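Local coordinates for protein malate dehydrogenase (Entamoeba histolytica, PDB 3I0P) that probably catalyses the NAD-dependent interconversion of malate and oxaloacetate, working as a dimer whose two subunits both contribute to the cofactor site, at residues V9-I14 / A42-M47; G51-K56 / Y195-K200; H320-T325 / E330-Q335. All coordinates share one frame; numbering follows the deposited sequence.

Contact 1: residues V9-I14 / A42-M47; sequences VSIDTI and ADLRGM. With NAD (nicotinamide-adenine-dinucleotide), chain B.
Asp43 OD2 lies beside the side chain of Ile14, whose CG2 approaches it to 4.2 Å, and this oxygen accepts a hydrogen bond from the backbone N of Ile52. The contact with the methyl is van der Waals in character, while the Ile52 amide satisfies the oxygen's polar side. Asp43 CG stands beside the Asp43 backbone N (chi1 -63°), which directs the carboxylate off helix 29-45 toward Ile14.

One turn nearer the start of helix 11-24, Ile11 meets Leu44 in a purely apolar contact. Leu44 CD2 touches Ile11 CG1 at 3.9 Å and Ile11 CD1 at 4.0 Å, so a single methyl of the leucine rests against the longer branch of the isoleucine, the two side chains crossing obliquely. All four side chains are buried, and no hydrogen bond joins the two segments.

Gly46, with phi at 94°, is the C-prime residue of the Schellman motif that ends helix 29-45: Met47 N bonds to Ala42 O at 2.8 Å, with a weak bond from Gly46 N to Asp43 O at 3.4 Å. The reversal delivers Met47 to the cofactor, where its CE comes within 3.6 Å of NAD O3D, on the nicotinamide-side ribose.

Around this pair of helix ends, Ile14 packs on Ile52 and on Leu344 of strand 342-345, Val9 pairs through its backbone with Asp342 of that strand, and Leu44 leans on Glu334 and Arg338 of helix 328-340.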
loop_
_atom_site.group_PDB
_atom_site.type_symbol
_atom_site.label_atom_id
_atom_site.label_comp_id
_atom_site.label_asym_id
_atom_site.label_seq_id
_atom_site.Cartn_x
_atom_site.Cartn_y
_atom_site.Cartn_z
ATOM N N VAL A 9 -1.984 29.028 -20.989
ATOM C CA VAL A 9 -3.443 29.081 -21.005
ATOM C C VAL A 9 -3.931 29.043 -19.559
ATOM O O VAL A 9 -3.418 28.263 -18.748
ATOM C CB VAL A 9 -4.059 27.893 -21.793
ATOM C CG1 VAL A 9 -5.531 28.124 -22.021
ATOM C CG2 VAL A 9 -3.351 27.693 -23.122
ATOM N N SER A 10 -4.905 29.886 -19.231
ATOM C CA SER A 10 -5.448 29.921 -17.875
ATOM C C SER A 10 -6.239 28.647 -17.577
ATOM O O SER A 10 -6.812 28.042 -18.493
ATOM C CB SER A 10 -6.340 31.149 -17.674
ATOM O OG SER A 10 -7.622 30.951 -18.249
ATOM N N ILE A 11 -6.263 28.254 -16.302
ATOM C CA ILE A 11 -7.054 27.111 -15.833
ATOM C C ILE A 11 -8.529 27.231 -16.241
ATOM O O ILE A 11 -9.106 26.277 -16.754
ATOM C CB ILE A 11 -6.919 26.918 -14.284
ATOM C CG1 ILE A 11 -5.491 26.467 -13.886
ATOM C CG2 ILE A 11 -7.994 25.993 -13.737
ATOM C CD1 ILE A 11 -5.001 25.146 -14.493
ATOM N N ASP A 12 -9.121 28.408 -16.028
ATOM C CA ASP A 12 -10.505 28.669 -16.420
ATOM C C ASP A 12 -10.754 28.384 -17.901
ATOM O O ASP A 12 -11.742 27.737 -18.234
ATOM C CB ASP A 12 -10.923 30.107 -16.089
ATOM C CG ASP A 12 -11.126 30.346 -14.585
ATOM O OD1 ASP A 12 -11.830 29.557 -13.907
ATOM O OD2 ASP A 12 -10.594 31.359 -14.083
ATOM N N THR A 13 -9.867 28.862 -18.779
ATOM C CA THR A 13 -9.982 28.602 -20.221
ATOM C C THR A 13 -9.996 27.096 -20.499
ATOM O O THR A 13 -10.884 26.603 -21.193
ATOM C CB THR A 13 -8.836 29.278 -21.057
ATOM O OG1 THR A 13 -8.845 30.693 -20.851
ATOM C CG2 THR A 13 -8.989 29.003 -22.553
ATOM N N ILE A 14 -9.012 26.383 -19.947
ATOM C CA ILE A 14 -8.883 24.940 -20.111
ATOM C C ILE A 14 -10.119 24.204 -19.583
ATOM O O ILE A 14 -10.637 23.301 -20.250
ATOM C CB ILE A 14 -7.595 24.412 -19.423
ATOM C CG1 ILE A 14 -6.357 25.084 -20.020
ATOM C CG2 ILE A 14 -7.484 22.887 -19.544
ATOM C CD1 ILE A 14 -5.110 24.941 -19.180
ATOM N N ALA A 42 -6.105 17.127 -12.589
ATOM C CA ALA A 42 -4.791 16.632 -12.960
ATOM C C ALA A 42 -3.860 17.788 -13.358
ATOM O O ALA A 42 -2.688 17.812 -12.946
ATOM C CB ALA A 42 -4.891 15.601 -14.054
ATOM N N ASP A 43 -4.384 18.742 -14.133
ATOM C CA ASP A 43 -3.580 19.887 -14.584
ATOM C C ASP A 43 -3.273 20.849 -13.424
ATOM O O ASP A 43 -2.173 21.389 -13.340
ATOM C CB ASP A 43 -4.252 20.641 -15.748
ATOM C CG ASP A 43 -4.401 19.789 -17.006
ATOM O OD1 ASP A 43 -3.429 19.130 -17.434
ATOM O OD2 ASP A 43 -5.505 19.789 -17.585
ATOM N N LEU A 44 -4.250 21.055 -12.537
ATOM C CA LEU A 44 -4.043 21.859 -11.344
ATOM C C LEU A 44 -2.927 21.290 -10.484
ATOM O O LEU A 44 -2.138 22.038 -9.917
ATOM C CB LEU A 44 -5.324 21.976 -10.523
ATOM C CG LEU A 44 -6.245 23.121 -10.932
ATOM C CD1 LEU A 44 -7.651 22.937 -10.337
ATOM C CD2 LEU A 44 -5.665 24.484 -10.577
ATOM N N ARG A 45 -2.854 19.967 -10.400
ATOM C CA ARG A 45 -1.938 19.331 -9.461
ATOM C C ARG A 45 -0.562 19.070 -10.068
ATOM O O ARG A 45 0.375 18.725 -9.353
ATOM C CB ARG A 45 -2.543 18.044 -8.902
ATOM C CG ARG A 45 -3.786 18.258 -8.071
ATOM C CD ARG A 45 -4.348 16.945 -7.515
ATOM N NE ARG A 45 -3.475 16.372 -6.490
ATOM C CZ ARG A 45 -3.400 16.796 -5.225
ATOM N NH1 ARG A 45 -4.149 17.804 -4.807
ATOM N NH2 ARG A 45 -2.580 16.200 -4.372
ATOM N N GLY A 46 -0.440 19.232 -11.380
ATOM C CA GLY A 46 0.843 19.043 -12.038
ATOM C C GLY A 46 1.050 17.657 -12.605
ATOM O O GLY A 46 2.161 17.295 -12.959
ATOM N N MET A 47 -0.023 16.879 -12.702
ATOM C CA MET A 47 0.032 15.572 -13.351
ATOM C C MET A 47 -0.226 15.792 -14.832
ATOM O O MET A 47 -1.299 15.486 -15.340
ATOM C CB MET A 47 -1.022 14.615 -12.766
ATOM C CG MET A 47 -0.966 14.406 -11.265
ATOM S SD MET A 47 0.643 13.774 -10.785
ATOM C CE MET A 47 0.394 13.510 -9.012
HETATM P PA NAD B . 4.948 10.088 -8.781
HETATM O O1A NAD B . 4.888 11.418 -9.492
HETATM O O2A NAD B . 6.203 9.281 -8.882
HETATM O O5B NAD B . 4.626 10.391 -7.235
HETATM C C5B NAD B . 3.474 11.176 -6.882
HETATM C C4B NAD B . 3.128 11.072 -5.390
HETATM O O4B NAD B . 4.302 11.044 -4.568
HETATM C C3B NAD B . 2.332 12.263 -4.896
HETATM O O3B NAD B . 1.472 11.824 -3.832
HETATM C C2B NAD B . 3.387 13.206 -4.360
HETATM O O2B NAD B . 2.858 14.074 -3.358
HETATM C C1B NAD B . 4.385 12.232 -3.766
HETATM N N9A NAD B . 5.794 12.721 -3.726
HETATM C C8A NAD B . 6.572 13.038 -4.772
HETATM N N7A NAD B . 7.785 13.403 -4.306
HETATM C C5A NAD B . 7.766 13.302 -2.956
HETATM C C6A NAD B . 8.698 13.535 -1.939
HETATM N N6A NAD B . 9.950 13.969 -2.221
HETATM N N1A NAD B . 8.344 13.336 -0.646
HETATM C C2A NAD B . 7.112 12.913 -0.331
HETATM N N3A NAD B . 6.202 12.677 -1.286
HETATM C C4A NAD B . 6.504 12.867 -2.601
HETATM O O3 NAD B . 3.671 9.161 -9.175
HETATM P PN NAD B . 3.339 8.435 -10.594
HETATM O O1N NAD B . 3.391 6.945 -10.355
HETATM O O2N NAD B . 4.141 9.061 -11.708
HETATM O O5D NAD B . 1.807 8.822 -10.861
HETATM C C5D NAD B . 1.452 10.096 -11.407
HETATM C C4D NAD B . -0.044 10.147 -11.709
HETATM O O4D NAD B . -0.385 9.188 -12.713
HETATM C C3D NAD B . -0.891 9.812 -10.488
HETATM O O3D NAD B . -1.807 10.895 -10.277
HETATM C C2D NAD B . -1.592 8.496 -10.828
HETATM O O2D NAD B . -2.937 8.361 -10.336
HETATM C C1D NAD B . -1.605 8.538 -12.339
HETATM N N1N NAD B . -1.741 7.205 -12.923
HETATM C C2N NAD B . -2.951 6.838 -13.400
HETATM C C3N NAD B . -3.128 5.574 -13.969
HETATM C C7N NAD B . -4.467 5.145 -14.503
HETATM O O7N NAD B . -4.577 4.030 -14.997
HETATM N N7N NAD B . -5.498 5.983 -14.428
HETATM C C4N NAD B . -2.039 4.700 -14.038
HETATM C C5N NAD B . -0.801 5.103 -13.528
HETATM C C6N NAD B . -0.677 6.376 -12.973
#

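Contact 2: residues G51-K56 / Y195-K200; sequences GIQRFK and YVRMGK
Gln53 keeps CG beside its backbone N (chi1 -65°) and then runs fully extended, while Arg197 sets out with CG anti to its N and folds at chi3 (66°), which turns its guanidinium across the end of the glutamine. The two side chains cross at about a right angle, with the amide and guanidinium planes 75° apart. Gln53 NE2 comes 3.1 Å from Arg197 NH2, but both are donors as modelled, and the pair is not a hydrogen bond. The two ends of an amide are hard to tell apart at 2.6 Å, so the approach shows where the groups meet rather than what binds them.

A water provides the polar bridge. It accepts from Arg197 NE at 2.7 Å and, weakly, from Arg54 NH2 at 3.2 Å. The arginines are thereby linked through solvent, with Arg54 NH2 still 5.5 Å from Arg197 NE; the water probably softens the effect of their like charges.

Gln53 and Arg197 both touch Pro345 of strand 342-345, and Gln53 also packs on Thr348 of helix 346-359.

Helix 189-197 finishes in a Schellman motif built on Gly199, with Lys200 N bonded to Tyr195 O at 2.9 Å and Gly199 N to Val196 O at 3.0 Å. Arg54 holds the N-cap position of helix 55-64. The arrangement is thus a water-bridged meeting of long side chains between an N-cap region and a Schellman-terminated helix, with the Gln53 side chain about 12 Å from the bound NAD.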
loop_
_atom_site.group_PDB
_atom_site.type_symbol
_atom_site.label_atom_id
_atom_site.label_comp_id
_atom_site.label_asym_id
_atom_site.label_seq_id
_atom_site.Cartn_x
_atom_site.Cartn_y
_atom_site.Cartn_z
ATOM N N GLY A 51 -4.513 15.367 -17.803
ATOM C CA GLY A 51 -5.541 16.385 -18.066
ATOM C C GLY A 51 -5.581 16.768 -19.534
ATOM O O GLY A 51 -5.560 15.898 -20.403
ATOM N N ILE A 52 -5.601 18.071 -19.807
ATOM C CA ILE A 52 -5.701 18.607 -21.176
ATOM C C ILE A 52 -4.701 18.021 -22.193
ATOM O O ILE A 52 -5.050 17.826 -23.353
ATOM C CB ILE A 52 -5.713 20.184 -21.180
ATOM C CG1 ILE A 52 -6.112 20.763 -22.545
ATOM C CG2 ILE A 52 -4.391 20.759 -20.705
ATOM C CD1 ILE A 52 -7.517 20.422 -23.002
ATOM N N GLN A 53 -3.474 17.723 -21.762
ATOM C CA GLN A 53 -2.429 17.213 -22.675
ATOM C C GLN A 53 -2.743 15.816 -23.199
ATOM O O GLN A 53 -2.003 15.255 -24.016
ATOM C CB GLN A 53 -1.053 17.245 -22.013
ATOM C CG GLN A 53 -0.587 18.653 -21.707
ATOM C CD GLN A 53 0.786 18.718 -21.062
ATOM O OE1 GLN A 53 1.016 19.527 -20.154
ATOM N NE2 GLN A 53 1.712 17.874 -21.529
ATOM N N ARG A 54 -3.869 15.283 -22.741
ATOM C CA ARG A 54 -4.290 13.943 -23.077
ATOM C C ARG A 54 -5.772 13.964 -23.423
ATOM O O ARG A 54 -6.371 12.934 -23.700
ATOM C CB ARG A 54 -4.028 13.040 -21.876
ATOM C CG ARG A 54 -3.566 11.636 -22.204
ATOM C CD ARG A 54 -2.447 11.582 -23.250
ATOM N NE ARG A 54 -1.163 12.039 -22.728
ATOM C CZ ARG A 54 -0.113 12.322 -23.493
ATOM N NH1 ARG A 54 -0.208 12.194 -24.811
ATOM N NH2 ARG A 54 1.032 12.736 -22.950
ATOM N N PHE A 55 -6.355 15.155 -23.418
ATOM C CA PHE A 55 -7.778 15.330 -23.653
ATOM C C PHE A 55 -8.196 14.734 -24.985
ATOM O O PHE A 55 -9.102 13.896 -25.034
ATOM C CB PHE A 55 -8.135 16.819 -23.596
ATOM C CG PHE A 55 -9.601 17.110 -23.713
ATOM C CD1 PHE A 55 -10.521 16.486 -22.877
ATOM C CD2 PHE A 55 -10.055 18.042 -24.635
ATOM C CE1 PHE A 55 -11.879 16.766 -22.976
ATOM C CE2 PHE A 55 -11.400 18.336 -24.744
ATOM C CZ PHE A 55 -12.320 17.702 -23.908
ATOM N N LYS A 56 -7.517 15.147 -26.056
ATOM C CA LYS A 56 -7.885 14.716 -27.398
ATOM C C LYS A 56 -7.746 13.202 -27.642
ATOM O O LYS A 56 -8.715 12.548 -28.053
ATOM C CB LYS A 56 -7.135 15.493 -28.478
ATOM C CG LYS A 56 -7.829 15.366 -29.820
ATOM C CD LYS A 56 -6.995 15.852 -30.982
ATOM C CE LYS A 56 -7.513 15.237 -32.291
ATOM N NZ LYS A 56 -7.077 13.820 -32.479
ATOM N N TYR A 195 8.631 11.972 -21.696
ATOM C CA TYR A 195 10.073 12.011 -21.961
ATOM C C TYR A 195 10.447 11.951 -23.461
ATOM O O TYR A 195 11.456 12.536 -23.867
ATOM C CB TYR A 195 10.794 10.934 -21.147
ATOM C CG TYR A 195 11.133 11.357 -19.730
ATOM C CD1 TYR A 195 10.199 12.015 -18.933
ATOM C CD2 TYR A 195 12.389 11.084 -19.182
ATOM C CE1 TYR A 195 10.506 12.403 -17.636
ATOM C CE2 TYR A 195 12.704 11.464 -17.882
ATOM C CZ TYR A 195 11.754 12.123 -17.117
ATOM O OH TYR A 195 12.047 12.506 -15.832
ATOM N N VAL A 196 9.637 11.260 -24.268
ATOM C CA VAL A 196 9.770 11.319 -25.721
ATOM C C VAL A 196 9.527 12.751 -26.211
ATOM O O VAL A 196 10.351 13.306 -26.951
ATOM C CB VAL A 196 8.804 10.339 -26.446
ATOM C CG1 VAL A 196 8.641 10.708 -27.922
ATOM C CG2 VAL A 196 9.302 8.919 -26.330
ATOM N N ARG A 197 8.408 13.340 -25.776
ATOM C CA ARG A 197 7.999 14.679 -26.208
ATOM C C ARG A 197 9.090 15.732 -26.016
ATOM O O ARG A 197 9.384 16.492 -26.940
ATOM C CB ARG A 197 6.705 15.119 -25.513
ATOM C CG ARG A 197 6.447 16.625 -25.599
ATOM C CD ARG A 197 5.029 17.010 -25.200
ATOM N NE ARG A 197 4.709 16.758 -23.788
ATOM C CZ ARG A 197 5.159 17.468 -22.748
ATOM N NH1 ARG A 197 5.998 18.493 -22.918
ATOM N NH2 ARG A 197 4.772 17.137 -21.519
ATOM N N MET A 198 9.689 15.773 -24.828
ATOM C CA MET A 198 10.743 16.752 -24.551
ATOM C C MET A 198 12.162 16.225 -24.821
ATOM O O MET A 198 13.151 16.919 -24.560
ATOM C CB MET A 198 10.608 17.355 -23.139
ATOM C CG MET A 198 10.398 16.356 -22.008
ATOM S SD MET A 198 10.147 17.145 -20.398
ATOM C CE MET A 198 8.711 18.185 -20.707
ATOM N N GLY A 199 12.251 15.009 -25.355
ATOM C CA GLY A 199 13.532 14.409 -25.737
ATOM C C GLY A 199 14.552 14.267 -24.614
ATOM O O GLY A 199 15.692 14.729 -24.734
ATOM N N LYS A 200 14.136 13.643 -23.514
ATOM C CA LYS A 200 15.061 13.275 -22.444
ATOM C C LYS A 200 15.165 11.754 -22.398
ATOM O O LYS A 200 14.295 11.052 -22.923
ATOM C CB LYS A 200 14.595 13.830 -21.094
HETATM O O HOH W 1 3.743 14.441 -22.895
#

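Contact 3: residues H320-T325 / E330-Q335; sequences HDRIYT and EYETEQ. With NAD (nicotinamide-adenine-dinucleotide), chain B.
Arg322 reaches from the loop toward Glu332 on helix 328-340, and Tyr324 lies under it for much of the way. Beyond CB, CG sits above the rim of the ring, 3.5 Å from Tyr324 CZ, and CD follows at 3.5 Å from Tyr324 OH. The bend at chi3 (-73°) then carries the guanidinium onward, NE lying 3.7 Å from Tyr324 CE1, which sits beneath the centre of one face. At the tip the grip is end-on. NH1 donates to Glu332 OE1 at 3.1 Å along the syn lone pair, and NH2 to Glu332 OE2 at 2.9 Å. Both oxygens lie close to the guanidinium plane, but the carboxylate is turned 41° against it, and NH2 approaches OE2 from above the carboxylate plane. NH2 has a second salt bridge, to Glu328.

Both segments serve the cofactor: from the loop, Tyr324 CB is 3.7 Å from NAD N1A; from the helix, Glu330 OE1 accepts a 2.7 Å hydrogen bond from NAD O2B.

The chemistry is thus divided: a two-nitrogen salt bridge at the surface joins loop to helix, while a carboxylate at the ribose 2'-hydroxyl is consistent with preference for NAD over its 2'-phosphorylated form.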
loop_
_atom_site.group_PDB
_atom_site.type_symbol
_atom_site.label_atom_id
_atom_site.label_comp_id
_atom_site.label_asym_id
_atom_site.label_seq_id
_atom_site.Cartn_x
_atom_site.Cartn_y
_atom_site.Cartn_z
ATOM N N HIS A 320 20.077 18.782 -0.448
ATOM C CA HIS A 320 18.618 18.944 -0.486
ATOM C C HIS A 320 18.067 19.925 0.544
ATOM O O HIS A 320 18.297 19.810 1.749
ATOM C CB HIS A 320 17.913 17.588 -0.412
ATOM C CG HIS A 320 18.267 16.677 -1.545
ATOM N ND1 HIS A 320 17.567 16.659 -2.733
ATOM C CD2 HIS A 320 19.268 15.774 -1.683
ATOM C CE1 HIS A 320 18.115 15.776 -3.551
ATOM N NE2 HIS A 320 19.147 15.224 -2.936
ATOM N N ASP A 321 17.318 20.888 0.029
ATOM C CA ASP A 321 16.815 22.013 0.792
ATOM C C ASP A 321 15.672 21.622 1.729
ATOM O O ASP A 321 15.575 22.136 2.850
ATOM C CB ASP A 321 16.344 23.101 -0.188
ATOM C CG ASP A 321 16.303 24.481 0.439
ATOM O OD1 ASP A 321 17.348 24.918 0.984
ATOM O OD2 ASP A 321 15.230 25.129 0.374
ATOM N N ARG A 322 14.801 20.724 1.266
ATOM C CA ARG A 322 13.580 20.398 2.010
ATOM C C ARG A 322 13.100 18.962 1.855
ATOM O O ARG A 322 13.465 18.264 0.904
ATOM C CB ARG A 322 12.442 21.363 1.653
ATOM C CG ARG A 322 12.024 21.328 0.199
ATOM C CD ARG A 322 11.138 22.516 -0.166
ATOM N NE ARG A 322 9.776 22.435 0.370
ATOM C CZ ARG A 322 8.704 22.931 -0.244
ATOM N NH1 ARG A 322 8.826 23.525 -1.421
ATOM N NH2 ARG A 322 7.505 22.823 0.308
ATOM N N ILE A 323 12.289 18.548 2.826
ATOM C CA ILE A 323 11.591 17.278 2.826
ATOM C C ILE A 323 10.117 17.584 2.541
ATOM O O ILE A 323 9.567 18.549 3.066
ATOM C CB ILE A 323 11.785 16.547 4.188
ATOM C CG1 ILE A 323 13.258 16.143 4.357
ATOM C CG2 ILE A 323 10.849 15.333 4.324
ATOM C CD1 ILE A 323 13.668 15.740 5.771
ATOM N N TYR A 324 9.497 16.780 1.682
ATOM C CA TYR A 324 8.083 16.950 1.354
ATOM C C TYR A 324 7.224 15.865 2.016
ATOM O O TYR A 324 7.734 14.860 2.521
ATOM C CB TYR A 324 7.868 16.925 -0.166
ATOM C CG TYR A 324 8.696 17.921 -0.950
ATOM C CD1 TYR A 324 8.113 19.062 -1.501
ATOM C CD2 TYR A 324 10.065 17.720 -1.155
ATOM C CE1 TYR A 324 8.871 19.982 -2.221
ATOM C CE2 TYR A 324 10.829 18.632 -1.883
ATOM C CZ TYR A 324 10.224 19.758 -2.412
ATOM O OH TYR A 324 10.976 20.661 -3.127
ATOM N N THR A 325 5.918 16.083 2.023
ATOM C CA THR A 325 4.984 15.032 2.383
ATOM C C THR A 325 3.961 14.849 1.246
ATOM O O THR A 325 3.824 15.716 0.370
ATOM C CB THR A 325 4.279 15.306 3.732
ATOM O OG1 THR A 325 3.504 16.496 3.625
ATOM C CG2 THR A 325 5.288 15.463 4.865
ATOM N N GLU A 330 1.967 18.898 -5.036
ATOM C CA GLU A 330 0.778 19.127 -5.834
ATOM C C GLU A 330 0.076 20.405 -5.435
ATOM O O GLU A 330 -0.467 21.103 -6.288
ATOM C CB GLU A 330 -0.178 17.945 -5.767
ATOM C CG GLU A 330 0.266 16.736 -6.603
ATOM C CD GLU A 330 1.334 15.889 -5.929
ATOM O OE1 GLU A 330 1.450 15.927 -4.688
ATOM O OE2 GLU A 330 2.065 15.179 -6.649
ATOM N N TYR A 331 0.083 20.712 -4.141
ATOM C CA TYR A 331 -0.545 21.932 -3.633
ATOM C C TYR A 331 0.175 23.171 -4.166
ATOM O O TYR A 331 -0.462 24.101 -4.665
ATOM C CB TYR A 331 -0.604 21.921 -2.093
ATOM C CG TYR A 331 -0.901 23.264 -1.456
ATOM C CD1 TYR A 331 -2.204 23.773 -1.410
ATOM C CD2 TYR A 331 0.131 24.028 -0.895
ATOM C CE1 TYR A 331 -2.469 25.013 -0.823
ATOM C CE2 TYR A 331 -0.120 25.264 -0.311
ATOM C CZ TYR A 331 -1.413 25.750 -0.280
ATOM O OH TYR A 331 -1.642 26.971 0.302
ATOM N N GLU A 332 1.499 23.170 -4.074
ATOM C CA GLU A 332 2.289 24.298 -4.539
ATOM C C GLU A 332 2.170 24.526 -6.047
ATOM O O GLU A 332 2.136 25.673 -6.501
ATOM C CB GLU A 332 3.748 24.169 -4.102
ATOM C CG GLU A 332 3.954 24.515 -2.626
ATOM C CD GLU A 332 5.398 24.394 -2.174
ATOM O OE1 GLU A 332 6.268 24.053 -3.005
ATOM O OE2 GLU A 332 5.659 24.637 -0.979
ATOM N N THR A 333 2.085 23.447 -6.819
ATOM C CA THR A 333 1.825 23.568 -8.250
ATOM C C THR A 333 0.433 24.153 -8.473
ATOM O O THR A 333 0.247 25.050 -9.298
ATOM C CB THR A 333 1.953 22.217 -8.968
ATOM O OG1 THR A 333 3.284 21.713 -8.799
ATOM C CG2 THR A 333 1.658 22.364 -10.457
ATOM N N GLU A 334 -0.536 23.652 -7.709
ATOM C CA GLU A 334 -1.918 24.090 -7.823
ATOM C C GLU A 334 -2.050 25.575 -7.523
ATOM O O GLU A 334 -2.809 26.263 -8.188
ATOM C CB GLU A 334 -2.814 23.247 -6.919
ATOM C CG GLU A 334 -4.259 23.690 -6.855
ATOM C CD GLU A 334 -5.178 22.634 -6.259
ATOM O OE1 GLU A 334 -6.398 22.729 -6.521
ATOM O OE2 GLU A 334 -4.699 21.712 -5.539
ATOM N N GLN A 335 -1.301 26.065 -6.536
ATOM C CA GLN A 335 -1.333 27.490 -6.170
ATOM C C GLN A 335 -0.739 28.354 -7.284
ATOM O O GLN A 335 -1.291 29.399 -7.646
ATOM C CB GLN A 335 -0.609 27.743 -4.835
ATOM C CG GLN A 335 -1.282 27.123 -3.601
ATOM C CD GLN A 335 -2.723 27.589 -3.389
ATOM O OE1 GLN A 335 -3.666 26.835 -3.632
ATOM N NE2 GLN A 335 -2.897 28.830 -2.943
HETATM P PA NAD B . 4.948 10.088 -8.781
HETATM O O1A NAD B . 4.888 11.418 -9.492
HETATM O O2A NAD B . 6.203 9.281 -8.882
HETATM O O5B NAD B . 4.626 10.391 -7.235
HETATM C C5B NAD B . 3.474 11.176 -6.882
HETATM C C4B NAD B . 3.128 11.072 -5.390
HETATM O O4B NAD B . 4.302 11.044 -4.568
HETATM C C3B NAD B . 2.332 12.263 -4.896
HETATM O O3B NAD B . 1.472 11.824 -3.832
HETATM C C2B NAD B . 3.387 13.206 -4.360
HETATM O O2B NAD B . 2.858 14.074 -3.358
HETATM C C1B NAD B . 4.385 12.232 -3.766
HETATM N N9A NAD B . 5.794 12.721 -3.726
HETATM C C8A NAD B . 6.572 13.038 -4.772
HETATM N N7A NAD B . 7.785 13.403 -4.306
HETATM C C5A NAD B . 7.766 13.302 -2.956
HETATM C C6A NAD B . 8.698 13.535 -1.939
HETATM N N6A NAD B . 9.950 13.969 -2.221
HETATM N N1A NAD B . 8.344 13.336 -0.646
HETATM C C2A NAD B . 7.112 12.913 -0.331
HETATM N N3A NAD B . 6.202 12.677 -1.286
HETATM C C4A NAD B . 6.504 12.867 -2.601
HETATM O O3 NAD B . 3.671 9.161 -9.175
HETATM P PN NAD B . 3.339 8.435 -10.594
HETATM O O1N NAD B . 3.391 6.945 -10.355
HETATM O O2N NAD B . 4.141 9.061 -11.708
HETATM O O5D NAD B . 1.807 8.822 -10.861
HETATM C C5D NAD B . 1.452 10.096 -11.407
HETATM C C4D NAD B . -0.044 10.147 -11.709
HETATM O O4D NAD B . -0.385 9.188 -12.713
HETATM C C3D NAD B . -0.891 9.812 -10.488
HETATM O O3D NAD B . -1.807 10.895 -10.277
HETATM C C2D NAD B . -1.592 8.496 -10.828
HETATM O O2D NAD B . -2.937 8.361 -10.336
HETATM C C1D NAD B . -1.605 8.538 -12.339
HETATM N N1N NAD B . -1.741 7.205 -12.923
HETATM C C2N NAD B . -2.951 6.838 -13.400
HETATM C C3N NAD B . -3.128 5.574 -13.969
HETATM C C7N NAD B . -4.467 5.145 -14.503
HETATM O O7N NAD B . -4.577 4.030 -14.997
HETATM N N7N NAD B . -5.498 5.983 -14.428
HETATM C C4N NAD B . -2.039 4.700 -14.038
HETATM C C5N NAD B . -0.801 5.103 -13.528
HETATM C C6N NAD B . -0.677 6.376 -12.973
#

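Along the chain the contacts come in series, contact 1 first and contact 3 last. Contacts 1 and 2 have centres 14 Å apart and touch through Asp43 and Ile52; helix 55-64 follows helix 29-45 in the chain. Contact 3, 17 Å from contact 1 between centres, meets it where Leu44, Arg45 and Met47 pack on helix 328-340. Contacts 2 and 3 stand 22 Å apart between centres, nearest atoms about 10 Å, and do not touch. In space contact 1, though first in sequence, touches both of the others. Contacts 1 and 3 place Met47 at one ribose of NAD and Glu330 at the other, whereas contact 2 lies away from the cofactor.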